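Local coordinates for siderophore-interacting protein (Aeromonas hydrophila, PDB 6K2L) that binds flavin-adenine dinucleotide and probably uses the flavin to reduce ferric siderophores so that their iron can be released, at residues 109-112 against 113-117; 256-259 against 260-263. The protein carries 1 engineered substitution. All coordinates share one frame; numbering follows the deposited sequence.

Contact 1. Residues 109-112 against 113-117; sequences SRFA and NEVKP. With FAD (flavin-adenine dinucleotide), chain C.
Asn-113 packs back on Ser-109 in the last turn of helix 107-114, which belongs to the FAD-binding barrel domain. Its backbone N donates to Ser-109 O over 2.9 Å, a regular i to i+4 helix bond. Its side chain folds over the same turn, with CG beside its own backbone N (chi1 -61°). A water joins the two side chains. It accepts from Ser-109 OG and donates to Asn-113 OD1 at 3.0 Å. The backbone N of Ser-109 makes a weak hydrogen bond of 3.0 Å to FAD O2P.

Glu-114 N donates to Arg-110 O at 2.9 Å. The two long side chains run side by side at the surface, their flat ends only 11° from parallel. Glu-114 OE2 meets the methylene CG of Arg-110 at 3.5 Å. It stands well out of the guanidinium plane. Arg-110 NE is 4.2 Å from Glu-114 OE2, beyond a salt bridge, and the opposite charges probably attract only loosely.

Val-115, in the turn that follows, packs on the barrel. Val-15 and Ile-28 touch both Val-115 and Phe-111. Val-115 CG2, anti to the backbone N, reaches Phe-111 CZ at 4.1 Å, while Val-115 CG1 lies 3.2 Å from Ala-112 O.

Contact 2. Residues 256-259 against 260-263; sequences EAYH and HARH
His-259 lies between His-260 and His-263, and the three imidazoles form an aromatic cluster on one side of helix 255-266. Two T-shaped stacks build it. The edge of His-259 meets the face of His-260, with CD2 of His-259 above the ring centre and 3.6 Å from His-260 CE1. The planes are 84° apart. His-263 in turn brings its edge to the face of His-259, offset toward the rim, with planes at 86°. There His-263 CD2 is 3.4 Å from His-259 NE2.

Van der Waals contacts gather round Tyr-258. Arg-262 CB touches Tyr-258 CE2 at 3.4 Å. The arginine bends at chi3 (-89°), which brings its guanidinium back beside the ring. CD2 of Tyr-258 then lies over one face of that group. Ala-261 CB rests 3.7 Å from Tyr-258 CD1.

Hydrogen bonds hold the backbone. Arg-262 N donates to Tyr-258 O at 2.8 Å, and His-263 N to His-259 O at 3.1 Å. At the kink, a water donates to Ala-257 O and accepts from Ala-261 N at 3.3 Å.

Arg-262 NE donates to Pro-247 O, and NH2 bonds to Tyr-248 O and makes a salt bridge with Glu-255. Through Arg-262, which belongs to the FAD pocket, this helix contributes to the cofactor site.

Both contacts are local, each within a single helix, and both are partly buried. Their centres lie 24 Å apart, and the two do not touch. Contact 1 is on helix 107-114 against the antiparallel barrel; contact 2 is on helix 255-266, near the C-terminal end of the chain. FAD relates them: contact 1 gives a weak backbone-amide bond to a phosphate oxygen, whereas contact 2 brings an arginine side chain near the cofactor. Contact 1 turns Val-115 and Phe-111 to the barrel, with a charged pair at the surface. In contact 2 a tyrosine and an arginine are buried, and histidine rings make up the more exposed side.

Contact 1. Residues 109-112 against 113-117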
loop_
_atom_site.group_PDB
_atom_site.type_symbol
_atom_site.label_atom_id
_atom_site.label_comp_id
_atom_site.label_asym_id
_atom_site.label_seq_id
_atom_site.Cartn_x
_atom_site.Cartn_y
_atom_site.Cartn_z
ATOM N N SER A 109 5.954 -22.089 12.922
ATOM C CA SER A 109 6.938 -22.800 12.108
ATOM C C SER A 109 6.358 -24.077 11.534
ATOM O O SER A 109 6.615 -24.399 10.369
ATOM C CB SER A 109 8.186 -23.133 12.929
ATOM O OG SER A 109 9.161 -23.755 12.106
ATOM N N ARG A 110 5.565 -24.812 12.325
ATOM C CA ARG A 110 4.947 -26.021 11.805
ATOM C C ARG A 110 3.940 -25.703 10.722
ATOM O O ARG A 110 3.921 -26.359 9.673
ATOM C CB ARG A 110 4.271 -26.812 12.920
ATOM C CG ARG A 110 3.376 -27.931 12.382
ATOM C CD ARG A 110 2.435 -28.455 13.461
ATOM N NE ARG A 110 3.120 -29.285 14.454
ATOM C CZ ARG A 110 2.517 -29.819 15.511
ATOM N NH1 ARG A 110 1.222 -29.589 15.694
ATOM N NH2 ARG A 110 3.201 -30.580 16.374
ATOM N N PHE A 111 3.114 -24.695 10.942
ATOM C CA PHE A 111 2.181 -24.336 9.887
ATOM C C PHE A 111 2.921 -23.981 8.596
ATOM O O PHE A 111 2.544 -24.449 7.515
ATOM C CB PHE A 111 1.292 -23.182 10.338
ATOM C CG PHE A 111 0.486 -22.608 9.235
ATOM C CD1 PHE A 111 -0.697 -23.218 8.828
ATOM C CD2 PHE A 111 0.925 -21.476 8.573
ATOM C CE1 PHE A 111 -1.439 -22.686 7.787
ATOM C CE2 PHE A 111 0.186 -20.945 7.542
ATOM C CZ PHE A 111 -0.999 -21.549 7.147
ATOM N N ALA A 112 3.993 -23.174 8.692
ATOM C CA ALA A 112 4.716 -22.761 7.488
ATOM C C ALA A 112 5.457 -23.923 6.815
ATOM O O ALA A 112 5.466 -24.022 5.584
ATOM C CB ALA A 112 5.679 -21.634 7.822
ATOM N N ASN A 113 6.060 -24.820 7.596
ATOM C CA ASN A 113 6.768 -25.953 7.007
ATOM C C ASN A 113 5.808 -26.925 6.329
ATOM O O ASN A 113 6.027 -27.325 5.175
ATOM C CB ASN A 113 7.598 -26.660 8.072
ATOM C CG ASN A 113 8.643 -25.749 8.660
ATOM O OD1 ASN A 113 8.865 -24.650 8.144
ATOM N ND2 ASN A 113 9.286 -26.176 9.747
ATOM N N GLU A 114 4.722 -27.291 7.005
ATOM C CA GLU A 114 3.848 -28.302 6.433
ATOM C C GLU A 114 2.885 -27.751 5.397
ATOM O O GLU A 114 2.173 -28.541 4.759
ATOM C CB GLU A 114 3.068 -28.990 7.540
ATOM C CG GLU A 114 3.935 -29.854 8.417
ATOM C CD GLU A 114 3.177 -30.353 9.638
ATOM O OE1 GLU A 114 1.918 -30.252 9.630
ATOM O OE2 GLU A 114 3.821 -30.882 10.581
ATOM N N VAL A 115 2.885 -26.437 5.179
ATOM C CA VAL A 115 1.769 -25.780 4.509
ATOM C C VAL A 115 1.505 -26.419 3.155
ATOM O O VAL A 115 2.426 -26.722 2.390
ATOM C CB VAL A 115 2.029 -24.264 4.393
ATOM C CG1 VAL A 115 3.141 -23.940 3.375
ATOM C CG2 VAL A 115 0.738 -23.541 4.017
ATOM N N LYS A 116 0.233 -26.646 2.873
ATOM C CA LYS A 116 -0.269 -27.126 1.596
ATOM C C LYS A 116 -1.381 -26.194 1.159
ATOM O O LYS A 116 -2.024 -25.552 1.994
ATOM C CB LYS A 116 -0.821 -28.553 1.713
ATOM C CG LYS A 116 -0.071 -29.581 0.913
ATOM C CD LYS A 116 1.381 -29.708 1.376
ATOM C CE LYS A 116 1.921 -31.126 1.089
ATOM N NZ LYS A 116 3.429 -31.203 0.937
ATOM N N PRO A 117 -1.640 -26.090 -0.132
ATOM C CA PRO A 117 -2.879 -25.429 -0.548
ATOM C C PRO A 117 -4.055 -26.170 0.068
ATOM O O PRO A 117 -4.058 -27.401 0.146
ATOM C CB PRO A 117 -2.853 -25.535 -2.078
ATOM C CG PRO A 117 -1.377 -25.758 -2.411
ATOM C CD PRO A 117 -0.857 -26.588 -1.268
HETATM P PA FAD C . 8.094 -19.944 18.538
HETATM O O1A FAD C . 7.183 -21.051 18.965
HETATM O O2A FAD C . 7.696 -18.534 18.994
HETATM O O5B FAD C . 9.624 -20.091 19.056
HETATM C C5B FAD C . 10.348 -21.335 18.942
HETATM C C4B FAD C . 11.848 -21.126 18.965
HETATM O O4B FAD C . 12.311 -20.689 17.667
HETATM C C3B FAD C . 12.400 -20.107 19.959
HETATM O O3B FAD C . 13.663 -20.546 20.459
HETATM C C2B FAD C . 12.524 -18.835 19.110
HETATM O O2B FAD C . 13.527 -17.917 19.537
HETATM C C1B FAD C . 12.913 -19.408 17.751
HETATM N N9A FAD C . 12.402 -18.637 16.645
HETATM C C8A FAD C . 11.159 -18.064 16.546
HETATM N N7A FAD C . 10.944 -17.448 15.406
HETATM C C5A FAD C . 12.126 -17.644 14.704
HETATM C C6A FAD C . 12.541 -17.243 13.422
HETATM N N6A FAD C . 11.765 -16.562 12.576
HETATM N N1A FAD C . 13.792 -17.593 13.027
HETATM C C2A FAD C . 14.561 -18.289 13.870
HETATM N N3A FAD C . 14.269 -18.732 15.100
HETATM C C4A FAD C . 13.030 -18.379 15.456
HETATM N N1 FAD C . 7.829 -13.376 11.823
HETATM C C2 FAD C . 7.758 -13.773 10.518
HETATM O O2 FAD C . 8.275 -14.822 10.126
HETATM N N3 FAD C . 7.103 -12.980 9.589
HETATM C C4 FAD C . 6.484 -11.780 9.842
HETATM O O4 FAD C . 5.925 -11.169 8.931
HETATM C C4X FAD C . 6.549 -11.371 11.234
HETATM N N5 FAD C . 5.968 -10.226 11.577
HETATM C C5X FAD C . 6.041 -9.839 12.892
HETATM C C6 FAD C . 5.460 -8.634 13.262
HETATM C C7 FAD C . 5.524 -8.178 14.576
HETATM C C7M FAD C . 4.857 -6.874 14.937
HETATM C C8 FAD C . 6.158 -8.969 15.554
HETATM C C8M FAD C . 6.210 -8.535 16.998
HETATM C C9 FAD C . 6.726 -10.185 15.188
HETATM C C9A FAD C . 6.682 -10.621 13.870
HETATM N N10 FAD C . 7.288 -11.829 13.471
HETATM C C10 FAD C . 7.251 -12.232 12.150
HETATM C "C1'" FAD C . 8.004 -12.665 14.453
HETATM C "C2'" FAD C . 7.294 -13.973 14.807
HETATM O "O2'" FAD C . 6.132 -13.744 15.611
HETATM C "C3'" FAD C . 8.279 -14.866 15.567
HETATM O "O3'" FAD C . 9.245 -15.357 14.641
HETATM C "C4'" FAD C . 7.639 -16.046 16.296
HETATM O "O4'" FAD C . 8.492 -16.429 17.378
HETATM C "C5'" FAD C . 7.384 -17.205 15.355
HETATM O "O5'" FAD C . 6.630 -18.217 16.047
HETATM P P FAD C . 6.997 -19.747 15.923
HETATM O O1P FAD C . 5.777 -20.511 16.452
HETATM O O2P FAD C . 7.422 -20.111 14.572
HETATM O O3P FAD C . 8.210 -19.919 16.951
HETATM O O HOH W 1 9.492 -22.408 10.039
#

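Contact 2. Residues 256-259 against 260-263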
loop_
_atom_site.group_PDB
_atom_site.type_symbol
_atom_site.label_atom_id
_atom_site.label_comp_id
_atom_site.label_asym_id
_atom_site.label_seq_id
_atom_site.Cartn_x
_atom_site.Cartn_y
_atom_site.Cartn_z
ATOM N N GLU A 256 5.805 -17.751 24.030
ATOM C CA GLU A 256 5.174 -17.880 25.339
ATOM C C GLU A 256 6.078 -17.336 26.430
ATOM O O GLU A 256 5.614 -16.651 27.347
ATOM C CB GLU A 256 4.813 -19.341 25.617
ATOM C CG GLU A 256 3.421 -19.756 25.149
ATOM C CD GLU A 256 3.421 -20.278 23.723
ATOM O OE1 GLU A 256 4.444 -20.887 23.327
ATOM O OE2 GLU A 256 2.413 -20.058 23.003
ATOM N N ALA A 257 7.369 -17.614 26.337
ATOM C CA ALA A 257 8.315 -17.076 27.297
ATOM C C ALA A 257 8.597 -15.601 27.056
ATOM O O ALA A 257 8.980 -14.886 27.996
ATOM C CB ALA A 257 9.628 -17.871 27.250
ATOM N N TYR A 258 8.407 -15.125 25.825
ATOM C CA TYR A 258 8.867 -13.794 25.475
ATOM C C TYR A 258 7.787 -12.724 25.512
ATOM O O TYR A 258 8.129 -11.545 25.419
ATOM C CB TYR A 258 9.487 -13.798 24.076
ATOM C CG TYR A 258 10.193 -12.507 23.737
ATOM C CD1 TYR A 258 11.184 -12.006 24.565
ATOM C CD2 TYR A 258 9.841 -11.767 22.613
ATOM C CE1 TYR A 258 11.825 -10.819 24.276
ATOM C CE2 TYR A 258 10.488 -10.582 22.309
ATOM C CZ TYR A 258 11.477 -10.111 23.151
ATOM O OH TYR A 258 12.145 -8.939 22.883
ATOM N N HIS A 259 6.504 -13.093 25.570
ATOM C CA HIS A 259 5.457 -12.110 25.327
ATOM C C HIS A 259 5.597 -10.910 26.265
ATOM O O HIS A 259 5.635 -9.747 25.823
ATOM C CB HIS A 259 4.092 -12.792 25.457
ATOM C CG HIS A 259 2.919 -11.863 25.352
ATOM N ND1 HIS A 259 2.471 -11.366 24.146
ATOM C CD2 HIS A 259 2.100 -11.343 26.300
ATOM C CE1 HIS A 259 1.428 -10.578 24.354
ATOM N NE2 HIS A 259 1.183 -10.547 25.653
ATOM N N HIS A 260 5.755 -11.166 27.550
ATOM C CA HIS A 260 5.792 -10.060 28.492
ATOM C C HIS A 260 7.170 -9.413 28.603
ATOM O O HIS A 260 7.250 -8.202 28.861
ATOM C CB HIS A 260 5.259 -10.537 29.843
ATOM C CG HIS A 260 3.766 -10.638 29.864
ATOM N ND1 HIS A 260 3.103 -11.846 29.877
ATOM C CD2 HIS A 260 2.807 -9.682 29.803
ATOM C CE1 HIS A 260 1.800 -11.631 29.845
ATOM N NE2 HIS A 260 1.593 -10.326 29.803
ATOM N N ALA A 261 8.250 -10.160 28.357
ATOM C CA ALA A 261 9.531 -9.499 28.141
ATOM C C ALA A 261 9.436 -8.481 27.005
ATOM O O ALA A 261 9.969 -7.373 27.122
ATOM C CB ALA A 261 10.627 -10.525 27.855
ATOM N N ARG A 262 8.751 -8.827 25.907
ATOM C CA ARG A 262 8.672 -7.904 24.775
ATOM C C ARG A 262 7.884 -6.667 25.150
ATOM O O ARG A 262 8.250 -5.541 24.774
ATOM C CB ARG A 262 8.036 -8.576 23.551
ATOM C CG ARG A 262 8.273 -7.824 22.225
ATOM C CD ARG A 262 7.159 -8.076 21.211
ATOM N NE ARG A 262 7.405 -9.251 20.354
ATOM C CZ ARG A 262 6.842 -10.450 20.531
ATOM N NH1 ARG A 262 6.016 -10.638 21.558
ATOM N NH2 ARG A 262 7.114 -11.467 19.701
ATOM N N HIS A 263 6.781 -6.866 25.867
ATOM C CA HIS A 263 6.069 -5.716 26.410
ATOM C C HIS A 263 6.996 -4.838 27.260
ATOM O O HIS A 263 6.992 -3.608 27.125
ATOM C CB HIS A 263 4.848 -6.191 27.201
ATOM C CG HIS A 263 3.662 -6.523 26.338
ATOM N ND1 HIS A 263 3.100 -5.615 25.466
ATOM C CD2 HIS A 263 2.935 -7.664 26.209
ATOM C CE1 HIS A 263 2.085 -6.180 24.831
ATOM N NE2 HIS A 263 1.958 -7.422 25.268
HETATM O O HOH W 2 7.173 -13.174 29.119
#